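Local coordinates for enterochelin esterase (PDB 3MGA), which probably hydrolyses the ester bonds of ferric enterobactin, which would let the bacterium recover the iron carried by this siderophore, at residues L183-R188 with S249-C254; F375-D380 with L396-Q401. All coordinates share one frame; numbering follows the deposited sequence. Where two conformers were deposited one is given.

Contact 1 (L183-R188 with S249-C254)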
loop_
_atom_site.group_PDB
_atom_site.type_symbol
_atom_site.label_atom_id
_atom_site.label_comp_id
_atom_site.label_asym_id
_atom_site.label_seq_id
_atom_site.Cartn_x
_atom_site.Cartn_y
_atom_site.Cartn_z
ATOM N N LEU A 183 -17.486 -19.841 -2.416
ATOM C CA LEU A 183 -16.104 -20.022 -1.958
ATOM C C LEU A 183 -15.933 -21.115 -0.916
ATOM O O LEU A 183 -14.868 -21.737 -0.833
ATOM C CB LEU A 183 -15.545 -18.711 -1.404
ATOM C CG LEU A 183 -15.435 -17.610 -2.449
ATOM C CD1 LEU A 183 -15.076 -16.283 -1.806
ATOM C CD2 LEU A 183 -14.416 -18.013 -3.532
ATOM N N GLY A 184 -16.961 -21.324 -0.103
ATOM C CA GLY A 184 -16.919 -22.350 0.931
ATOM C C GLY A 184 -16.142 -21.904 2.148
ATOM O O GLY A 184 -15.523 -22.716 2.818
ATOM N N ASN A 185 -16.163 -20.602 2.417
ATOM C CA ASN A 185 -15.479 -20.038 3.578
ATOM C C ASN A 185 -16.226 -18.820 4.123
ATOM O O ASN A 185 -17.053 -18.235 3.422
ATOM C CB ASN A 185 -14.019 -19.697 3.242
ATOM C CG ASN A 185 -13.886 -18.646 2.147
ATOM O OD1 ASN A 185 -14.669 -17.701 2.065
ATOM N ND2 ASN A 185 -12.867 -18.799 1.314
ATOM N N SER A 186 -15.952 -18.478 5.383
ATOM C CA SER A 186 -16.570 -17.330 6.058
ATOM C C SER A 186 -15.543 -16.220 6.174
ATOM O O SER A 186 -14.337 -16.480 6.178
ATOM C CB SER A 186 -17.110 -17.715 7.436
ATOM O OG SER A 186 -18.128 -18.703 7.311
ATOM N N ARG A 187 -16.016 -14.991 6.343
ATOM C CA ARG A 187 -15.127 -13.843 6.340
ATOM C C ARG A 187 -15.802 -12.577 6.843
ATOM O O ARG A 187 -16.995 -12.439 6.719
ATOM C CB ARG A 187 -14.800 -13.675 4.875
ATOM C CG ARG A 187 -14.068 -12.513 4.410
ATOM C CD ARG A 187 -14.351 -12.439 2.924
ATOM N NE ARG A 187 -14.171 -13.741 2.268
ATOM C CZ ARG A 187 -13.069 -14.129 1.628
ATOM N NH1 ARG A 187 -12.020 -13.313 1.504
ATOM N NH2 ARG A 187 -13.031 -15.337 1.074
ATOM N N ARG A 188 -15.020 -11.645 7.380
ATOM C CA ARG A 188 -15.542 -10.375 7.865
ATOM C C ARG A 188 -15.582 -9.359 6.750
ATOM O O ARG A 188 -14.683 -9.320 5.903
ATOM C CB ARG A 188 -14.635 -9.761 8.940
ATOM C CG ARG A 188 -14.524 -10.506 10.244
ATOM C CD ARG A 188 -13.425 -9.878 11.111
ATOM N NE ARG A 188 -12.091 -10.013 10.520
ATOM C CZ ARG A 188 -10.971 -9.499 11.031
ATOM N NH1 ARG A 188 -10.999 -8.789 12.158
ATOM N NH2 ARG A 188 -9.809 -9.690 10.407
ATOM N N SER A 249 -3.782 -15.161 -1.775
ATOM C CA SER A 249 -2.986 -15.542 -2.936
ATOM C C SER A 249 -3.771 -16.452 -3.890
ATOM O O SER A 249 -3.414 -16.580 -5.058
ATOM C CB SER A 249 -1.685 -16.214 -2.492
ATOM O OG SER A 249 -0.914 -15.325 -1.696
ATOM N N GLN A 250 -4.834 -17.079 -3.384
ATOM C CA GLN A 250 -5.690 -17.957 -4.192
ATOM C C GLN A 250 -6.946 -17.247 -4.726
ATOM O O GLN A 250 -7.409 -17.547 -5.825
ATOM C CB GLN A 250 -6.144 -19.164 -3.356
ATOM C CG GLN A 250 -5.045 -20.159 -3.003
ATOM C CD GLN A 250 -5.518 -21.270 -2.049
ATOM O OE1 GLN A 250 -6.401 -21.064 -1.199
ATOM N NE2 GLN A 250 -4.906 -22.443 -2.174
ATOM N N GLU A 251 -7.486 -16.307 -3.953
ATOM C CA GLU A 251 -8.739 -15.629 -4.320
ATOM C C GLU A 251 -8.618 -14.313 -5.082
ATOM O O GLU A 251 -9.507 -13.985 -5.857
ATOM C CB GLU A 251 -9.600 -15.418 -3.058
ATOM C CG GLU A 251 -10.014 -16.737 -2.386
ATOM C CD GLU A 251 -10.771 -16.556 -1.074
ATOM O OE1 GLU A 251 -10.679 -15.475 -0.443
ATOM O OE2 GLU A 251 -11.457 -17.520 -0.666
ATOM N N LEU A 252 -7.541 -13.564 -4.865
ATOM C CA LEU A 252 -7.369 -12.281 -5.544
ATOM C C LEU A 252 -6.728 -12.323 -6.939
ATOM O O LEU A 252 -7.125 -11.545 -7.812
ATOM C CB LEU A 252 -6.599 -11.286 -4.658
ATOM C CG LEU A 252 -7.286 -10.798 -3.376
ATOM C CD1 LEU A 252 -6.429 -9.716 -2.692
ATOM C CD2 LEU A 252 -8.667 -10.244 -3.669
ATOM N N PRO A 253 -5.736 -13.201 -7.166
ATOM C CA PRO A 253 -5.143 -13.158 -8.507
ATOM C C PRO A 253 -5.973 -13.806 -9.615
ATOM O O PRO A 253 -5.764 -14.976 -9.974
ATOM C CB PRO A 253 -3.800 -13.871 -8.327
ATOM C CG PRO A 253 -3.946 -14.693 -7.167
ATOM C CD PRO A 253 -4.943 -14.028 -6.247
ATOM N N CYS A 254 -6.899 -13.025 -10.158
ATOM C CA CYS A 254 -7.761 -13.462 -11.250
ATOM C C CYS A 254 -8.533 -14.746 -10.951
ATOM O O CYS A 254 -8.479 -15.704 -11.713
ATOM C CB CYS A 254 -6.944 -13.615 -12.540
ATOM S SG CYS A 254 -6.072 -12.105 -13.041
#
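E251 offers its carboxylate to both R187 and N185. Lying on helix 245-251, it reaches out with its chain extended beyond CG (chi2 175°) and meets the two residues coming from the opposite direction. R187 NH2 donates to E251 OE1 at 2.8 Å as a salt bridge, lying on the syn side of the carboxylate and 25° out of its plane, while OE1 stays close to the plane of the guanidinium, at its edge. R187 NH1 adds a weak, longer bond of 3.2 Å to the same OE1. The other oxygen, E251 OE2, takes N185 ND2 at 2.7 Å, almost along its C-O bond and within the plane of the amide. N185 OD1 in turn accepts from R187 NH2 at 3.0 Å, so the amide ties R187, two residues along the chain, to the shared acid and closes a small polar ring. Such a network would be expected to favour the charged carboxylate. Around this tight centre the packing is loose: L183 brings only CD1 and CD2 near E251 OE2, the former at 4.0 Å, and the adjoining G184 and Q250 are exposed to solvent. G184 and N185 face S180 in a G1 beta bulge, where strand 174-180 turns into antiparallel strand 185-193. W178 flanks R187, and helix 256-273 packs alongside, with F258 against E251 and A261 against L183.

Contact 2 (F375-D380 with L396-Q401); sequences FWRQVD and LMLLWQ
Over one face of the R377 guanidinium, in one of the residue's two conformers, lies a methyl of L398, CD1 being 3.6 Å from NH2 and 3.7 Å from NE. At the edge of the same group, NH1 donates in plane to W376 O at 2.9 Å, although the donor stands well above the plane of that carbonyl. This bond would steady the guanidinium in that conformer, and a bend at chi2 (-61°) folds the arginine chain back so that its flat end can meet the leucine; the second conformer makes this packing less sure. The F375 ring approaches L398 obliquely, with CZ 4.2 Å from the backbone O; nearer its own backbone, F375 CB lies 4.2 Å from L398 CD1. L398 thus projects from the end of helix 385-399 toward two residues that alternate along strand 373-379, an outermost strand of the esterase sheet, and packs the helix against that strand. The backbone oxygens of L398 and L399 are both taken by R344 of the adjacent strand, which ties down the helix end. Between the two segments themselves, contact is largely apolar and van der Waals: the cation's N-H groups point along its plane, probably leaving its face to an apolar partner.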
loop_
_atom_site.group_PDB
_atom_site.type_symbol
_atom_site.label_atom_id
_atom_site.label_comp_id
_atom_site.label_asym_id
_atom_site.label_seq_id
_atom_site.Cartn_x
_atom_site.Cartn_y
_atom_site.Cartn_z
ATOM N N PHE A 375 -6.387 7.015 -15.777
ATOM C CA PHE A 375 -5.609 8.008 -15.037
ATOM C C PHE A 375 -4.291 7.403 -14.578
ATOM O O PHE A 375 -4.267 6.614 -13.649
ATOM C CB PHE A 375 -6.367 8.474 -13.797
ATOM C CG PHE A 375 -7.687 9.107 -14.090
ATOM C CD1 PHE A 375 -8.837 8.336 -14.162
ATOM C CD2 PHE A 375 -7.786 10.476 -14.277
ATOM C CE1 PHE A 375 -10.056 8.918 -14.425
ATOM C CE2 PHE A 375 -9.001 11.065 -14.537
ATOM C CZ PHE A 375 -10.139 10.290 -14.616
ATOM N N TRP A 376 -3.192 7.774 -15.220
ATOM C CA TRP A 376 -1.882 7.259 -14.829
ATOM C C TRP A 376 -1.299 8.125 -13.706
ATOM O O TRP A 376 -1.226 9.341 -13.839
ATOM C CB TRP A 376 -0.934 7.219 -16.035
ATOM C CG TRP A 376 0.423 6.728 -15.689
ATOM C CD1 TRP A 376 1.529 7.483 -15.457
ATOM C CD2 TRP A 376 0.817 5.364 -15.491
ATOM N NE1 TRP A 376 2.596 6.676 -15.138
ATOM C CE2 TRP A 376 2.188 5.371 -15.151
ATOM C CE3 TRP A 376 0.149 4.138 -15.578
ATOM C CZ2 TRP A 376 2.907 4.202 -14.903
ATOM C CZ3 TRP A 376 0.864 2.971 -15.324
ATOM C CH2 TRP A 376 2.233 3.014 -14.992
ATOM N N ARG A 377 -0.891 7.493 -12.609
ATOM C CA ARG A 377 -0.316 8.211 -11.470
ATOM C C ARG A 377 0.991 7.563 -10.997
ATOM O O ARG A 377 0.991 6.434 -10.515
ATOM C CB ARG A 377 -1.326 8.291 -10.313
ATOM C CG ARG A 377 -2.571 9.167 -10.600
ATOM C CD ARG A 377 -2.164 10.622 -10.882
ATOM N NE ARG A 377 -3.289 11.534 -11.094
ATOM C CZ ARG A 377 -3.855 11.775 -12.274
ATOM N NH1 ARG A 377 -3.429 11.153 -13.367
ATOM N NH2 ARG A 377 -4.866 12.627 -12.357
ATOM N N GLN A 378 2.096 8.291 -11.145
ATOM C CA GLN A 378 3.419 7.823 -10.724
ATOM C C GLN A 378 3.643 8.354 -9.330
ATOM O O GLN A 378 3.354 9.516 -9.061
ATOM C CB GLN A 378 4.531 8.372 -11.609
ATOM C CG GLN A 378 4.417 7.985 -13.047
ATOM C CD GLN A 378 5.561 8.503 -13.897
ATOM O OE1 GLN A 378 6.568 8.999 -13.382
ATOM N NE2 GLN A 378 5.412 8.386 -15.209
ATOM N N VAL A 379 4.186 7.517 -8.457
ATOM C CA VAL A 379 4.426 7.903 -7.088
ATOM C C VAL A 379 5.907 7.776 -6.743
ATOM O O VAL A 379 6.556 6.787 -7.079
ATOM C CB VAL A 379 3.552 7.043 -6.114
ATOM C CG1 VAL A 379 3.768 7.451 -4.671
ATOM C CG2 VAL A 379 2.086 7.191 -6.469
ATOM N N ASP A 380 6.445 8.808 -6.105
ATOM C CA ASP A 380 7.833 8.795 -5.668
ATOM C C ASP A 380 7.791 8.066 -4.329
ATOM O O ASP A 380 7.708 8.680 -3.266
ATOM C CB ASP A 380 8.383 10.219 -5.531
ATOM C CG ASP A 380 9.827 10.251 -5.092
ATOM O OD1 ASP A 380 10.361 9.197 -4.699
ATOM O OD2 ASP A 380 10.438 11.340 -5.133
ATOM N N LEU A 396 -10.230 7.747 -5.381
ATOM C CA LEU A 396 -11.695 7.819 -5.276
ATOM C C LEU A 396 -12.188 9.164 -5.812
ATOM O O LEU A 396 -13.239 9.241 -6.447
ATOM C CB LEU A 396 -12.129 7.621 -3.823
ATOM C CG LEU A 396 -11.935 6.211 -3.259
ATOM C CD1 LEU A 396 -11.934 6.215 -1.734
ATOM C CD2 LEU A 396 -13.002 5.238 -3.828
HETATM N N MSE A 397 -11.418 10.219 -5.564
HETATM C CA MSE A 397 -11.766 11.569 -6.050
HETATM C C MSE A 397 -11.693 11.610 -7.580
HETATM O O MSE A 397 -12.528 12.230 -8.230
HETATM C CB MSE A 397 -10.860 12.631 -5.412
HETATM C CG MSE A 397 -11.068 12.769 -3.906
HETATM SE SE MSE A 397 -9.750 13.898 -2.979
HETATM C CE MSE A 397 -10.052 15.560 -3.939
ATOM N N LEU A 398 -10.701 10.941 -8.151
ATOM C CA LEU A 398 -10.576 10.872 -9.601
ATOM C C LEU A 398 -11.693 10.037 -10.197
ATOM O O LEU A 398 -12.398 10.484 -11.106
ATOM C CB LEU A 398 -9.230 10.279 -10.008
ATOM C CG LEU A 398 -8.050 11.175 -9.693
ATOM C CD1 LEU A 398 -6.724 10.492 -10.084
ATOM C CD2 LEU A 398 -8.235 12.520 -10.431
ATOM N N LEU A 399 -11.859 8.824 -9.683
ATOM C CA LEU A 399 -12.914 7.949 -10.180
ATOM C C LEU A 399 -14.317 8.561 -10.039
ATOM O O LEU A 399 -15.179 8.315 -10.874
ATOM C CB LEU A 399 -12.853 6.584 -9.502
ATOM C CG LEU A 399 -11.607 5.778 -9.857
ATOM C CD1 LEU A 399 -11.526 4.507 -9.023
ATOM C CD2 LEU A 399 -11.580 5.467 -11.351
ATOM N N TRP A 400 -14.541 9.348 -8.990
ATOM C CA TRP A 400 -15.851 9.974 -8.788
ATOM C C TRP A 400 -15.875 11.449 -9.135
ATOM O O TRP A 400 -16.821 12.146 -8.793
ATOM C CB TRP A 400 -16.347 9.807 -7.345
ATOM C CG TRP A 400 -16.767 8.446 -6.973
ATOM C CD1 TRP A 400 -17.488 7.575 -7.735
ATOM C CD2 TRP A 400 -16.643 7.844 -5.688
ATOM N NE1 TRP A 400 -17.753 6.432 -7.028
ATOM C CE2 TRP A 400 -17.255 6.577 -5.761
ATOM C CE3 TRP A 400 -16.055 8.243 -4.482
ATOM C CZ2 TRP A 400 -17.294 5.709 -4.679
ATOM C CZ3 TRP A 400 -16.090 7.386 -3.416
ATOM C CH2 TRP A 400 -16.711 6.131 -3.516
ATOM N N GLN A 401 -14.853 11.922 -9.838
ATOM C CA GLN A 401 -14.779 13.338 -10.212
ATOM C C GLN A 401 -16.069 13.880 -10.850
ATOM O O GLN A 401 -16.475 14.983 -10.526
ATOM C CB GLN A 401 -13.595 13.590 -11.138
ATOM C CG GLN A 401 -13.251 15.059 -11.303
ATOM C CD GLN A 401 -12.023 15.267 -12.175
ATOM O OE1 GLN A 401 -11.005 15.797 -11.719
ATOM N NE2 GLN A 401 -12.089 14.793 -13.414
#

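Overall arrangement
Contacts 1 and 2 both reach the mixed eight-stranded sheet of the alpha/beta-hydrolase-like esterase domain, contact 1 on strand 185-193, next to one outermost strand, and contact 2 on strand 373-379, the outermost strand at the other edge. Their centres lie 27 Å apart and their nearest atoms about 16 Å, so they do not touch. Along the chain they come in series, contact 1 closing before contact 2 opens. Between them in sequence falls the GxSxG pattern around S289, consistent with the nucleophile elbow of this fold. The two contacts therefore place helices near opposite edges of the sheet, with strand 284-288, which leads into that probable elbow, lying between them in the strand order.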